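Local coordinates for protease (Penicillium cyclopium, PDB 5Z6O), which is a calcium-binding serine protease of the subtilisin family, close to proteinase K, that probably cleaves proteins such as casein, gelatin and type IV collagen, at residues G139-V153 and A170-C182. Numbering follows the deposited sequence.
With CA (calcium ion), chain B.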
ATOM      1  N   GLY A 139     -10.178   1.180  11.562  1.00 17.47           N
ATOM      2  CA  GLY A 139     -10.881   1.055  12.810  1.00 22.83           C
ATOM      3  C   GLY A 139     -12.298   1.474  12.624  1.00 17.38           C
ATOM      4  O   GLY A 139     -12.778   1.580  11.498  1.00 17.45           O
ATOM      5  N   ALA A 140     -12.971   1.673  13.748  1.00 18.34           N
ATOM      6  CA  ALA A 140     -14.368   2.069  13.715  1.00 19.27           C
ATOM      7  C   ALA A 140     -14.495   3.427  13.040  1.00 18.10           C
ATOM      8  O   ALA A 140     -13.537   4.200  12.951  1.00 16.55           O
ATOM      9  CB  ALA A 140     -14.946   2.120  15.128  1.00 25.43           C
ATOM     10  N   TYR A 141     -15.695   3.707  12.555  1.00 17.56           N
ATOM     11  CA  TYR A 141     -15.964   4.965  11.888  1.00 13.79           C
ATOM     12  C   TYR A 141     -15.565   6.143  12.763  1.00 16.02           C
ATOM     13  O   TYR A 141     -15.850   6.170  13.965  1.00 15.30           O
ATOM     14  CB  TYR A 141     -17.442   5.064  11.548  1.00 20.72           C
ATOM     15  CG  TYR A 141     -17.738   6.384  10.928  1.00 14.79           C
ATOM     16  CD1 TYR A 141     -17.536   6.584   9.582  1.00 16.25           C
ATOM     17  CD2 TYR A 141     -18.185   7.463  11.700  1.00 15.50           C
ATOM     18  CE1 TYR A 141     -17.807   7.815   9.001  1.00 19.45           C
ATOM     19  CE2 TYR A 141     -18.427   8.698  11.124  1.00 21.20           C
ATOM     20  CZ  TYR A 141     -18.244   8.856   9.772  1.00 25.57           C
ATOM     21  OH  TYR A 141     -18.472  10.054   9.149  1.00 31.13           O
ATOM     22  N   SER A 142     -14.907   7.122  12.149  1.00 14.26           N
ATOM     23  CA  SER A 142     -14.493   8.332  12.855  1.00 13.65           C
ATOM     24  C   SER A 142     -14.493   9.488  11.861  1.00 18.26           C
ATOM     25  O   SER A 142     -13.737   9.452  10.879  1.00 11.89           O
ATOM     26  CB  SER A 142     -13.109   8.155  13.481  1.00 14.02           C
ATOM     27  OG  SER A 142     -12.609   9.406  13.910  1.00 19.87           O
ATOM     28  N   ARG A 143     -15.347  10.501  12.087  1.00 13.49           N
ATOM     29  CA  ARG A 143     -15.333  11.675  11.219  1.00 14.43           C
ATOM     30  C   ARG A 143     -13.950  12.330  11.219  1.00 10.55           C
ATOM     31  O   ARG A 143     -13.460  12.748  10.165  1.00 14.49           O
ATOM     32  CB  ARG A 143     -16.427  12.682  11.641  1.00 11.20           C
ATOM     33  CG  ARG A 143     -16.390  14.016  10.891  1.00 10.84           C
ATOM     34  CD  ARG A 143     -16.708  13.826   9.408  1.00 13.17           C
ATOM     35  NE  ARG A 143     -16.553  15.095   8.703  1.00 17.33           N
ATOM     36  CZ  ARG A 143     -17.537  15.976   8.526  1.00 22.90           C
ATOM     37  NH1 ARG A 143     -17.300  17.111   7.885  1.00 22.39           N
ATOM     38  NH2 ARG A 143     -18.760  15.751   9.029  1.00 20.64           N
ATOM     39  N   ALA A 144     -13.301  12.396  12.370  1.00 10.55           N
ATOM     40  CA  ALA A 144     -11.996  13.049  12.452  1.00 12.16           C
ATOM     41  C   ALA A 144     -10.953  12.299  11.617  1.00 11.23           C
ATOM     42  O   ALA A 144     -10.141  12.913  10.915  1.00 11.58           O
ATOM     43  CB  ALA A 144     -11.527  13.126  13.898  1.00 15.76           C
ATOM     44  N   MET A 145     -10.944  10.981  11.708  1.00 17.60           N
ATOM     45  CA  MET A 145     -10.019  10.212  10.874  1.00 12.63           C
ATOM     46  C   MET A 145     -10.326  10.382   9.383  1.00 11.59           C
ATOM     47  O   MET A 145      -9.401  10.524   8.562  1.00 10.92           O
ATOM     48  CB  MET A 145     -10.056   8.749  11.309  1.00 13.88           C
ATOM     49  CG  MET A 145      -9.264   7.808  10.405  1.00 19.23           C
ATOM     50  SD  MET A 145      -7.513   8.184  10.638  1.00 24.02           S
ATOM     51  CE  MET A 145      -7.364   7.793  12.364  1.00 19.90           C
ATOM     52  N   ASN A 146     -11.611  10.391   8.997  1.00  8.34           N
ATOM     53  CA  ASN A 146     -11.952  10.615   7.597  1.00 10.91           C
ATOM     54  C   ASN A 146     -11.545  12.003   7.124  1.00 12.03           C
ATOM     55  O   ASN A 146     -11.056  12.155   5.999  1.00 12.80           O
ATOM     56  CB  ASN A 146     -13.441  10.406   7.362  1.00 11.61           C
ATOM     57  CG  ASN A 146     -13.815   8.944   7.255  1.00 16.11           C
ATOM     58  OD1 ASN A 146     -13.026   8.060   7.580  1.00 14.07           O
ATOM     59  ND2 ASN A 146     -15.003   8.683   6.759  1.00 11.52           N
ATOM     60  N   ASP A 147     -11.734  13.037   7.968  1.00  7.72           N
ATOM     61  CA  ASP A 147     -11.276  14.383   7.601  1.00 11.86           C
ATOM     62  C   ASP A 147      -9.768  14.418   7.395  1.00  9.97           C
ATOM     63  O   ASP A 147      -9.273  15.106   6.483  1.00 14.66           O
ATOM     64  CB  ASP A 147     -11.615  15.406   8.681  1.00 12.32           C
ATOM     65  CG  ASP A 147     -13.109  15.676   8.783  1.00 15.81           C
ATOM     66  OD1 ASP A 147     -13.847  15.331   7.839  1.00 17.55           O
ATOM     67  OD2 ASP A 147     -13.493  16.234   9.841  1.00 19.38           O
ATOM     68  N   ALA A 148      -9.026  13.783   8.305  1.00 10.96           N
ATOM     69  CA  ALA A 148      -7.568  13.784   8.187  1.00 12.19           C
ATOM     70  C   ALA A 148      -7.133  13.116   6.887  1.00 13.21           C
ATOM     71  O   ALA A 148      -6.224  13.608   6.197  1.00 12.62           O
ATOM     72  CB  ALA A 148      -6.952  13.076   9.383  1.00 11.86           C
ATOM     73  N   ALA A 149      -7.750  11.979   6.561  1.00  9.54           N
ATOM     74  CA  ALA A 149      -7.414  11.284   5.308  1.00 12.85           C
ATOM     75  C   ALA A 149      -7.726  12.139   4.084  1.00 13.20           C
ATOM     76  O   ALA A 149      -6.922  12.218   3.120  1.00 14.53           O
ATOM     77  CB  ALA A 149      -8.162   9.960   5.225  1.00 10.90           C
ATOM     78  N   ALA A 150      -8.910  12.771   4.080  1.00 13.67           N
ATOM     79  CA  ALA A 150      -9.256  13.629   2.955  1.00 12.39           C
ATOM     80  C   ALA A 150      -8.269  14.776   2.833  1.00 13.27           C
ATOM     81  O   ALA A 150      -7.936  15.197   1.726  1.00 17.76           O
ATOM     82  CB  ALA A 150     -10.685  14.179   3.090  1.00 14.55           C
ATOM     83  N   ASN A 151      -7.802  15.306   3.960  1.00 16.01           N
ATOM     84  CA  ASN A 151      -6.826  16.385   3.902  1.00 19.67           C
ATOM     85  C   ASN A 151      -5.501  15.916   3.302  1.00 20.59           C
ATOM     86  O   ASN A 151      -4.817  16.688   2.613  1.00 14.88           O
ATOM     87  CB  ASN A 151      -6.602  16.952   5.302  1.00 20.04           C
ATOM     88  CG  ASN A 151      -5.636  18.104   5.297  1.00 34.15           C
ATOM     89  OD1 ASN A 151      -5.922  19.148   4.710  1.00 32.15           O
ATOM     90  ND2 ASN A 151      -4.473  17.919   5.916  1.00 36.63           N
ATOM     91  N   VAL A 152      -5.077  14.684   3.611  1.00 12.39           N
ATOM     92  CA  VAL A 152      -3.856  14.163   2.976  1.00  9.26           C
ATOM     93  C   VAL A 152      -3.981  14.264   1.464  1.00 10.88           C
ATOM     94  O   VAL A 152      -3.056  14.723   0.769  1.00 14.09           O
ATOM     95  CB  VAL A 152      -3.590  12.706   3.417  1.00 12.01           C
ATOM     96  CG1 VAL A 152      -2.423  12.043   2.611  1.00  8.68           C
ATOM     97  CG2 VAL A 152      -3.282  12.673   4.890  1.00 11.30           C
ATOM     98  N   VAL A 153      -5.099  13.768   0.930  1.00 12.90           N
ATOM     99  CA  VAL A 153      -5.242  13.727  -0.527  1.00 11.64           C
ATOM    100  C   VAL A 153      -5.334  15.143  -1.091  1.00 16.09           C
ATOM    101  O   VAL A 153      -4.724  15.468  -2.116  1.00 14.33           O
ATOM    102  CB  VAL A 153      -6.468  12.877  -0.902  1.00 16.49           C
ATOM    103  CG1 VAL A 153      -6.699  12.895  -2.434  1.00 16.99           C
ATOM    104  CG2 VAL A 153      -6.265  11.450  -0.450  1.00 11.16           C
ATOM    105  N   ALA A 170     -17.269  -1.887   3.965  1.00 15.70           N
ATOM    106  CA  ALA A 170     -16.230  -0.997   4.466  1.00 15.02           C
ATOM    107  C   ALA A 170     -16.712   0.423   4.689  1.00 15.48           C
ATOM    108  O   ALA A 170     -15.935   1.244   5.183  1.00 18.22           O
ATOM    109  CB  ALA A 170     -15.027  -0.987   3.512  1.00 15.68           C
ATOM    110  N   SER A 171     -17.955   0.763   4.344  1.00 19.38           N
ATOM    111  CA  SER A 171     -18.411   2.117   4.638  1.00 19.85           C
ATOM    112  C   SER A 171     -18.515   2.391   6.136  1.00 19.58           C
ATOM    113  O   SER A 171     -18.608   3.562   6.526  1.00 26.61           O
ATOM    114  CB  SER A 171     -19.769   2.370   3.985  1.00 22.34           C
ATOM    115  OG  SER A 171     -20.714   1.484   4.540  1.00 33.72           O
ATOM    116  N   ASN A 172     -18.481   1.359   6.979  1.00 17.38           N
ATOM    117  CA  ASN A 172     -18.526   1.516   8.432  1.00 31.02           C
ATOM    118  C   ASN A 172     -17.150   1.620   9.061  1.00 30.99           C
ATOM    119  O   ASN A 172     -17.029   1.516  10.290  1.00 26.29           O
ATOM    120  CB  ASN A 172     -19.261   0.335   9.081  1.00 38.56           C
ATOM    121  CG  ASN A 172     -20.610   0.076   8.458  1.00 51.06           C
ATOM    122  OD1 ASN A 172     -21.500   0.935   8.515  1.00 56.48           O
ATOM    123  ND2 ASN A 172     -20.778  -1.116   7.855  1.00 38.42           N
ATOM    124  N   SER A 173     -16.112   1.821   8.259  1.00 21.88           N
ATOM    125  CA  SER A 173     -14.744   1.814   8.741  0.69 16.75           C
ATOM    126  C   SER A 173     -14.042   3.090   8.310  1.00 15.56           C
ATOM    127  O   SER A 173     -14.361   3.660   7.265  1.00 16.61           O
ATOM    128  CB  SER A 173     -13.992   0.591   8.204  0.69 23.64           C
ATOM    129  OG  SER A 173     -14.496  -0.591   8.791  0.69 28.99           O
ATOM    130  N   SER A 174     -13.081   3.526   9.124  1.00 13.32           N
ATOM    131  CA  SER A 174     -12.287   4.703   8.838  1.00  9.66           C
ATOM    132  C   SER A 174     -10.817   4.333   8.917  1.00 11.67           C
ATOM    133  O   SER A 174     -10.414   3.637   9.845  1.00 13.54           O
ATOM    134  CB  SER A 174     -12.589   5.824   9.841  1.00  9.86           C
ATOM    135  OG  SER A 174     -13.882   6.332   9.571  1.00 12.82           O
ATOM    136  N   PRO A 175      -9.984   4.810   7.977  1.00 12.34           N
ATOM    137  CA  PRO A 175     -10.295   5.764   6.904  1.00 10.53           C
ATOM    138  C   PRO A 175     -10.793   5.129   5.590  1.00  9.16           C
ATOM    139  O   PRO A 175     -10.893   5.850   4.601  1.00 11.58           O
ATOM    140  CB  PRO A 175      -8.943   6.485   6.693  1.00 12.07           C
ATOM    141  CG  PRO A 175      -7.916   5.469   7.045  1.00 15.10           C
ATOM    142  CD  PRO A 175      -8.534   4.570   8.111  1.00 10.57           C
ATOM    143  N   ALA A 176     -11.182   3.839   5.591  1.00  9.16           N
ATOM    144  CA  ALA A 176     -11.627   3.217   4.341  1.00 12.12           C
ATOM    145  C   ALA A 176     -12.781   3.969   3.699  1.00 12.48           C
ATOM    146  O   ALA A 176     -12.901   3.986   2.465  1.00 14.73           O
ATOM    147  CB  ALA A 176     -12.044   1.770   4.587  1.00 17.94           C
ATOM    148  N   SER A 177     -13.656   4.578   4.511  1.00 13.40           N
ATOM    149  CA  SER A 177     -14.838   5.256   3.999  1.00 13.63           C
ATOM    150  C   SER A 177     -14.579   6.710   3.645  1.00 16.08           C
ATOM    151  O   SER A 177     -15.517   7.402   3.240  1.00 21.05           O
ATOM    152  CB  SER A 177     -15.988   5.171   5.029  1.00 13.22           C
ATOM    153  OG  SER A 177     -15.587   5.769   6.233  1.00 13.28           O
ATOM    154  N   ALA A 178     -13.339   7.187   3.770  1.00 14.48           N
ATOM    155  CA  ALA A 178     -13.064   8.612   3.638  1.00 15.52           C
ATOM    156  C   ALA A 178     -13.149   9.079   2.192  1.00 19.89           C
ATOM    157  O   ALA A 178     -12.920   8.297   1.260  1.00 20.44           O
ATOM    158  CB  ALA A 178     -11.671   8.948   4.180  1.00 16.51           C
ATOM    159  N   PRO A 179     -13.408  10.381   1.988  1.00 23.81           N
ATOM    160  CA  PRO A 179     -13.499  10.916   0.621  1.00 18.73           C
ATOM    161  C   PRO A 179     -12.153  10.859  -0.092  1.00 20.65           C
ATOM    162  O   PRO A 179     -11.127  11.267   0.459  1.00 22.18           O
ATOM    163  CB  PRO A 179     -13.950  12.369   0.833  1.00 27.99           C
ATOM    164  CG  PRO A 179     -14.447  12.439   2.267  1.00 25.48           C
ATOM    165  CD  PRO A 179     -13.669  11.423   3.010  1.00 23.73           C
ATOM    166  N   ASN A 180     -12.166  10.340  -1.321  1.00 14.83           N
ATOM    167  CA  ASN A 180     -11.056  10.437  -2.267  1.00 16.09           C
ATOM    168  C   ASN A 180      -9.848   9.576  -1.955  1.00 13.14           C
ATOM    169  O   ASN A 180      -8.805   9.783  -2.612  1.00 12.90           O
ATOM    170  CB  ASN A 180     -10.562  11.886  -2.382  1.00 24.71           C
ATOM    171  CG  ASN A 180     -11.677  12.823  -2.772  1.00 29.58           C
ATOM    172  OD1 ASN A 180     -12.381  12.574  -3.758  1.00 35.53           O
ATOM    173  ND2 ASN A 180     -11.877  13.875  -1.986  1.00 33.47           N
ATOM    174  N   VAL A 181      -9.918   8.660  -0.989  1.00 14.04           N
ATOM    175  CA  VAL A 181      -8.814   7.726  -0.761  1.00  5.37           C
ATOM    176  C   VAL A 181      -8.990   6.565  -1.703  1.00  7.36           C
ATOM    177  O   VAL A 181     -10.044   6.417  -2.323  1.00 10.57           O
ATOM    178  CB  VAL A 181      -8.753   7.235   0.701  1.00 10.95           C
ATOM    179  CG1 VAL A 181      -8.494   8.394   1.649  1.00 13.17           C
ATOM    180  CG2 VAL A 181     -10.023   6.500   1.078  1.00 13.34           C
ATOM    181  N   CYS A 182      -7.943   5.744  -1.847  1.00  8.26           N
ATOM    182  CA  CYS A 182      -7.993   4.598  -2.742  1.00  8.82           C
ATOM    183  C   CYS A 182      -8.102   3.389  -1.816  1.00  9.40           C
ATOM    184  O   CYS A 182      -7.144   3.045  -1.120  1.00  9.41           O
ATOM    185  CB  CYS A 182      -6.743   4.570  -3.627  1.00  7.24           C
ATOM    186  SG  CYS A 182      -7.007   3.813  -5.256  1.00  9.99           S
TER
HETATM  187 CA    CA B 301     -12.202   5.869  -3.612  1.00 25.39          CA
HETATM  188  O   HOH W   1     -18.118   1.867  12.774  1.00 29.12           O
HETATM  189  O   HOH W   2      -9.768  14.981  -0.620  1.00 35.00           O
HETATM  190  O   HOH W   3     -13.256   7.891  -2.277  1.00 35.91           O
HETATM  191  O   HOH W   4     -11.020   7.370  -5.004  1.00 22.84           O
HETATM  192  O   HOH W   5     -14.152   4.738  -3.587  1.00 20.49           O
HETATM  193  O   HOH W   6     -12.630   5.087  -1.491  1.00 18.40           O
HETATM  194  O   HOH W   7     -13.944   6.589  -5.118  1.00 30.88           O
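The methyl of Ala149 sits where three side chains of 170-182 converge: its CB lies 3.8 Å from Ala178 CB and 3.9 Å from both Pro175 CB and Val181 CG1. Alanine suits the place, being small enough to let the loop lie close against helix 143-154. Beside it, Ala150 CB meets Pro179 CD. One turn earlier, Met145 runs its CG alongside the Pro175 ring; one turn on, Val153 sets both methyls against Asn180 O, with CG1 also meeting Asn180 CB. Pro175 follows a cis peptide bond and starts the type I turn that brings Ala178 against the helix.

In this subtilisin-like fold, helix 143-154 is the crossover between parallel strands 131-135 and 157-162, a beta-alpha-beta unit, and the loop leads into strand 182-187; Val181 O binds the calcium ion.

Toward the start of the helix the contact turns polar. Asn146 CG, anti to the carbonyl carbon (chi1 -79°), turns the amide to the loop, where both ends are used: ND2 donates in the amide plane to Ser177 OG at 3.0 Å, while OD1 accepts from Ser174 OG at 2.8 Å, the hydroxyl standing above the carbonyl plane. Replacing Asn146 by alanine would probably leave the Ser174 and Ser177 hydroxyls without these partners and open a gap beside Ala178. Serine serves well in both positions because a hydroxyl can donate and accept: Ser174 OG also receives Ser142 N (2.9 Å), and Ser177 OG donates to Ser173 O. At the outer edge, Gly139 N and O pair with Ser174 O and N in a short antiparallel bridge, and a water links Tyr141 N to Asn172 O.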